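Local coordinates for putative polysaccharide biosynthesis protein with aminopeptidase-like domain (Clostridium acetobutylicum, PDB 3K9T), which binds one zinc ion per subunit and probably takes part in the biosynthesis of modified polysaccharides rather than in peptide cleavage, at residues T188-G200 with F321-M334. Numbering follows the deposited sequence.
Sequences TCHPSMCNDNLSG and FDGYHTSADNLCYM. With ZN (zinc ion), chain B.
D329 turns its carboxylate to the backbone of N195 and D196 and takes their two consecutive N-H groups, one on each oxygen. OD1 accepts from the N of N195 at 2.7 Å, OD2 from the N of D196 at 2.9 Å with an almost straight bond (172°), and both use their syn lone pairs. With CG of D329 anti to the backbone N (chi1 -172°), the carboxylate extends toward 194-196. The carbonyl O of D329 accepts from the N of C194 at 2.9 Å. A water accepts from the N of H325 and donates to D329 OD2, tying the carboxylate to the zinc-binding turn.

Beside this polar centre, M334 bends at chi2 and chi3, laying CG against CB of C194 (3.5 Å) and CE against the backbone of N195. C194 points SG to CD2 of L331, which like C194 also touches helix 12-26. ND2 of N195 sits over one face of the F321 ring, the amide plane steeply inclined to it, while CB meets the Y333 edge; G255 and D256 hold its polar end.

H190 and H325 bring NE2 to the zinc ion from rings inclined at 54°, and D196 binds through OD2 at 1.9 Å, its carboxylate nearly coplanar with the H325 ring. Y324 covers one face of that ring, and Y187 hydrogen-bonds OD1 of D196. One further ligand atom from outside the two segments completes the site, consistent with the aminopeptidase-like fold, though it holds a single zinc and peptidase activity is not expected. By gripping the N-H of D196, D329 probably helps hold the backbone of this zinc ligand in place.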
loop_
_atom_site.group_PDB
_atom_site.type_symbol
_atom_site.label_atom_id
_atom_site.label_comp_id
_atom_site.label_asym_id
_atom_site.label_seq_id
_atom_site.Cartn_x
_atom_site.Cartn_y
_atom_site.Cartn_z
ATOM N N THR A 188 -13.146 -36.687 -4.824
ATOM C CA THR A 188 -13.008 -38.143 -4.763
ATOM C C THR A 188 -12.884 -38.870 -6.108
ATOM O O THR A 188 -12.891 -40.104 -6.151
ATOM C CB THR A 188 -14.206 -38.688 -4.051
ATOM O OG1 THR A 188 -15.372 -38.115 -4.652
ATOM C CG2 THR A 188 -14.131 -38.316 -2.560
ATOM N N CYS A 189 -12.711 -38.093 -7.180
ATOM C CA CYS A 189 -12.766 -38.598 -8.539
ATOM C C CYS A 189 -11.433 -39.107 -9.115
ATOM O O CYS A 189 -11.431 -39.814 -10.125
ATOM C CB CYS A 189 -13.309 -37.495 -9.434
ATOM S SG CYS A 189 -12.311 -35.977 -9.359
ATOM N N HIS A 190 -10.302 -38.749 -8.508
ATOM C CA HIS A 190 -9.015 -39.234 -9.013
ATOM C C HIS A 190 -8.723 -40.666 -8.563
ATOM O O HIS A 190 -8.898 -40.994 -7.381
ATOM C CB HIS A 190 -7.889 -38.348 -8.557
ATOM C CG HIS A 190 -7.840 -37.034 -9.255
ATOM N ND1 HIS A 190 -8.970 -36.298 -9.533
ATOM C CD2 HIS A 190 -6.787 -36.307 -9.698
ATOM C CE1 HIS A 190 -8.611 -35.169 -10.114
ATOM N NE2 HIS A 190 -7.297 -35.154 -10.229
ATOM N N PRO A 191 -8.267 -41.507 -9.494
ATOM C CA PRO A 191 -7.956 -42.919 -9.189
ATOM C C PRO A 191 -6.625 -43.106 -8.437
ATOM O O PRO A 191 -6.457 -42.435 -7.396
ATOM C CB PRO A 191 -8.029 -43.606 -10.565
ATOM C CG PRO A 191 -7.767 -42.506 -11.545
ATOM C CD PRO A 191 -8.298 -41.255 -10.944
ATOM N N SER A 192 -5.713 -43.968 -8.923
ATOM C CA SER A 192 -4.460 -44.292 -8.180
ATOM C C SER A 192 -3.353 -43.238 -8.314
ATOM O O SER A 192 -2.324 -43.460 -8.958
ATOM C CB SER A 192 -3.906 -45.668 -8.591
ATOM O OG SER A 192 -4.847 -46.695 -8.358
HETATM N N MSE A 193 -3.606 -42.078 -7.719
HETATM C CA MSE A 193 -2.627 -41.007 -7.567
HETATM C C MSE A 193 -2.789 -40.496 -6.127
HETATM O O MSE A 193 -3.914 -40.425 -5.604
HETATM C CB MSE A 193 -2.842 -39.894 -8.589
HETATM C CG MSE A 193 -2.602 -40.329 -10.059
HETATM SE SE MSE A 193 -3.338 -39.017 -11.218
HETATM C CE MSE A 193 -5.252 -39.452 -11.000
ATOM N N CYS A 194 -1.664 -40.155 -5.505
ATOM C CA CYS A 194 -1.623 -39.838 -4.101
ATOM C C CYS A 194 -1.810 -38.354 -3.724
ATOM O O CYS A 194 -2.765 -38.042 -3.055
ATOM C CB CYS A 194 -0.330 -40.405 -3.512
ATOM S SG CYS A 194 -0.317 -42.226 -3.518
ATOM N N ASN A 195 -0.924 -37.451 -4.135
ATOM C CA ASN A 195 -1.058 -36.048 -3.770
ATOM C C ASN A 195 -2.362 -35.465 -4.332
ATOM O O ASN A 195 -3.154 -34.812 -3.617
ATOM C CB ASN A 195 0.165 -35.221 -4.199
ATOM C CG ASN A 195 0.518 -34.095 -3.167
ATOM O OD1 ASN A 195 0.250 -34.234 -1.978
ATOM N ND2 ASN A 195 1.129 -33.005 -3.633
ATOM N N ASP A 196 -2.623 -35.768 -5.597
ATOM C CA ASP A 196 -3.858 -35.357 -6.266
ATOM C C ASP A 196 -4.671 -36.632 -6.633
ATOM O O ASP A 196 -4.410 -37.205 -7.685
ATOM C CB ASP A 196 -3.477 -34.536 -7.505
ATOM C CG ASP A 196 -4.671 -34.125 -8.324
ATOM O OD1 ASP A 196 -5.755 -33.998 -7.731
ATOM O OD2 ASP A 196 -4.544 -33.945 -9.562
ATOM N N ASN A 197 -5.624 -37.107 -5.799
ATOM C CA ASN A 197 -6.024 -36.470 -4.525
ATOM C C ASN A 197 -6.451 -37.400 -3.391
ATOM O O ASN A 197 -7.481 -37.144 -2.732
ATOM C CB ASN A 197 -7.152 -35.431 -4.722
ATOM C CG ASN A 197 -7.480 -34.668 -3.434
ATOM O OD1 ASN A 197 -6.591 -34.340 -2.640
ATOM N ND2 ASN A 197 -8.770 -34.402 -3.211
ATOM N N LEU A 198 -5.658 -38.443 -3.122
ATOM C CA LEU A 198 -5.897 -39.246 -1.917
ATOM C C LEU A 198 -5.434 -38.464 -0.688
ATOM O O LEU A 198 -5.883 -38.725 0.406
ATOM C CB LEU A 198 -5.203 -40.635 -1.948
ATOM C CG LEU A 198 -5.859 -41.580 -2.936
ATOM C CD1 LEU A 198 -5.174 -42.911 -2.949
ATOM C CD2 LEU A 198 -7.374 -41.710 -2.620
ATOM N N SER A 199 -4.532 -37.510 -0.840
ATOM C CA SER A 199 -4.034 -36.780 0.342
ATOM C C SER A 199 -5.157 -35.936 0.991
ATOM O O SER A 199 -5.332 -35.937 2.210
ATOM C CB SER A 199 -2.830 -35.926 -0.038
ATOM O OG SER A 199 -3.158 -34.942 -1.015
ATOM N N GLY A 200 -5.948 -35.259 0.166
ATOM C CA GLY A 200 -7.041 -34.418 0.686
ATOM C C GLY A 200 -8.126 -35.255 1.327
ATOM O O GLY A 200 -8.697 -34.890 2.375
ATOM N N PHE A 321 2.447 -29.495 -9.925
ATOM C CA PHE A 321 3.723 -30.066 -9.504
ATOM C C PHE A 321 4.260 -31.141 -10.469
ATOM O O PHE A 321 3.518 -31.808 -11.215
ATOM C CB PHE A 321 3.596 -30.624 -8.080
ATOM C CG PHE A 321 2.657 -31.816 -7.942
ATOM C CD1 PHE A 321 3.117 -33.115 -8.162
ATOM C CD2 PHE A 321 1.343 -31.639 -7.534
ATOM C CE1 PHE A 321 2.272 -34.188 -8.031
ATOM C CE2 PHE A 321 0.497 -32.714 -7.394
ATOM C CZ PHE A 321 0.965 -33.993 -7.636
ATOM N N ASP A 322 5.575 -31.294 -10.467
ATOM C CA ASP A 322 6.218 -32.243 -11.363
ATOM C C ASP A 322 5.784 -33.659 -11.050
ATOM O O ASP A 322 6.001 -34.153 -9.952
ATOM C CB ASP A 322 7.722 -32.167 -11.258
ATOM C CG ASP A 322 8.420 -33.033 -12.296
ATOM O OD1 ASP A 322 7.935 -33.113 -13.448
ATOM O OD2 ASP A 322 9.464 -33.614 -11.948
ATOM N N GLY A 323 5.166 -34.297 -12.034
ATOM C CA GLY A 323 4.654 -35.634 -11.869
ATOM C C GLY A 323 3.173 -35.688 -11.632
ATOM O O GLY A 323 2.589 -36.762 -11.619
ATOM N N TYR A 324 2.540 -34.538 -11.474
ATOM C CA TYR A 324 1.103 -34.536 -11.248
ATOM C C TYR A 324 0.410 -35.070 -12.516
ATOM O O TYR A 324 0.952 -34.993 -13.618
ATOM C CB TYR A 324 0.609 -33.156 -10.801
ATOM C CG TYR A 324 -0.182 -32.393 -11.788
ATOM C CD1 TYR A 324 0.415 -31.874 -12.910
ATOM C CD2 TYR A 324 -1.550 -32.139 -11.564
ATOM C CE1 TYR A 324 -0.318 -31.170 -13.836
ATOM C CE2 TYR A 324 -2.296 -31.420 -12.476
ATOM C CZ TYR A 324 -1.655 -30.939 -13.616
ATOM O OH TYR A 324 -2.328 -30.208 -14.568
ATOM N N HIS A 325 -0.739 -35.689 -12.316
ATOM C CA HIS A 325 -1.483 -36.382 -13.367
ATOM C C HIS A 325 -0.659 -37.464 -14.060
ATOM O O HIS A 325 -0.846 -37.759 -15.213
ATOM C CB HIS A 325 -2.122 -35.361 -14.329
ATOM C CG HIS A 325 -3.326 -34.690 -13.748
ATOM N ND1 HIS A 325 -4.193 -33.932 -14.494
ATOM C CD2 HIS A 325 -3.828 -34.696 -12.488
ATOM C CE1 HIS A 325 -5.159 -33.480 -13.718
ATOM N NE2 HIS A 325 -4.959 -33.930 -12.496
ATOM N N THR A 326 0.261 -38.062 -13.326
ATOM C CA THR A 326 1.008 -39.199 -13.817
ATOM C C THR A 326 1.247 -40.199 -12.679
ATOM O O THR A 326 1.008 -39.899 -11.499
ATOM C CB THR A 326 2.388 -38.797 -14.376
ATOM O OG1 THR A 326 3.318 -38.693 -13.292
ATOM C CG2 THR A 326 2.333 -37.473 -15.197
ATOM N N SER A 327 1.736 -41.385 -13.054
ATOM C CA SER A 327 2.035 -42.460 -12.131
ATOM C C SER A 327 3.169 -42.124 -11.156
ATOM O O SER A 327 3.435 -42.871 -10.236
ATOM C CB SER A 327 2.389 -43.714 -12.928
ATOM O OG SER A 327 3.461 -43.474 -13.844
ATOM N N ALA A 328 3.851 -41.007 -11.374
ATOM C CA ALA A 328 4.905 -40.525 -10.482
ATOM C C ALA A 328 4.282 -40.063 -9.144
ATOM O O ALA A 328 4.922 -40.115 -8.100
ATOM C CB ALA A 328 5.672 -39.388 -11.168
ATOM N N ASP A 329 3.035 -39.600 -9.190
ATOM C CA ASP A 329 2.291 -39.236 -7.993
ATOM C C ASP A 329 1.797 -40.520 -7.291
ATOM O O ASP A 329 0.585 -40.810 -7.228
ATOM C CB ASP A 329 1.103 -38.343 -8.361
ATOM C CG ASP A 329 0.387 -37.773 -7.133
ATOM O OD1 ASP A 329 0.896 -37.985 -6.014
ATOM O OD2 ASP A 329 -0.672 -37.115 -7.286
ATOM N N ASN A 330 2.759 -41.249 -6.741
ATOM C CA ASN A 330 2.533 -42.526 -6.124
ATOM C C ASN A 330 2.783 -42.516 -4.616
ATOM O O ASN A 330 3.058 -41.481 -4.035
ATOM C CB ASN A 330 3.451 -43.532 -6.810
ATOM C CG ASN A 330 4.912 -43.203 -6.670
ATOM O OD1 ASN A 330 5.365 -42.644 -5.676
ATOM N ND2 ASN A 330 5.676 -43.575 -7.677
ATOM N N LEU A 331 2.740 -43.689 -3.990
ATOM C CA LEU A 331 2.856 -43.782 -2.535
ATOM C C LEU A 331 4.154 -43.188 -1.964
ATOM O O LEU A 331 4.155 -42.464 -0.942
ATOM C CB LEU A 331 2.631 -45.239 -2.108
ATOM C CG LEU A 331 1.173 -45.716 -2.260
ATOM C CD1 LEU A 331 1.076 -47.225 -2.066
ATOM C CD2 LEU A 331 0.200 -44.940 -1.270
ATOM N N CYS A 332 5.256 -43.457 -2.646
ATOM C CA CYS A 332 6.560 -42.938 -2.224
ATOM C C CYS A 332 6.661 -41.427 -2.362
ATOM O O CYS A 332 7.561 -40.822 -1.816
ATOM C CB CYS A 332 7.702 -43.638 -2.952
ATOM S SG CYS A 332 8.251 -45.090 -2.026
ATOM N N TYR A 333 5.709 -40.819 -3.062
ATOM C CA TYR A 333 5.661 -39.356 -3.175
ATOM C C TYR A 333 5.005 -38.716 -1.939
ATOM O O TYR A 333 5.262 -37.551 -1.629
ATOM C CB TYR A 333 4.979 -38.927 -4.497
ATOM C CG TYR A 333 4.917 -37.443 -4.721
ATOM C CD1 TYR A 333 6.073 -36.663 -4.749
ATOM C CD2 TYR A 333 3.685 -36.794 -4.866
ATOM C CE1 TYR A 333 5.997 -35.251 -4.933
ATOM C CE2 TYR A 333 3.608 -35.415 -5.063
ATOM C CZ TYR A 333 4.766 -34.655 -5.105
ATOM O OH TYR A 333 4.686 -33.299 -5.285
HETATM N N MSE A 334 4.158 -39.482 -1.259
HETATM C CA MSE A 334 3.623 -39.100 0.040
HETATM C C MSE A 334 4.784 -39.084 1.079
HETATM O O MSE A 334 5.658 -39.935 1.080
HETATM C CB MSE A 334 2.564 -40.109 0.490
HETATM C CG MSE A 334 1.329 -40.209 -0.393
HETATM SE SE MSE A 334 0.493 -38.451 -0.394
HETATM C CE MSE A 334 1.368 -37.502 -1.870
HETATM ZN ZN ZN B . -6.032 -33.632 -10.770
HETATM O O HOH W 1 -1.620 -36.820 -9.692
#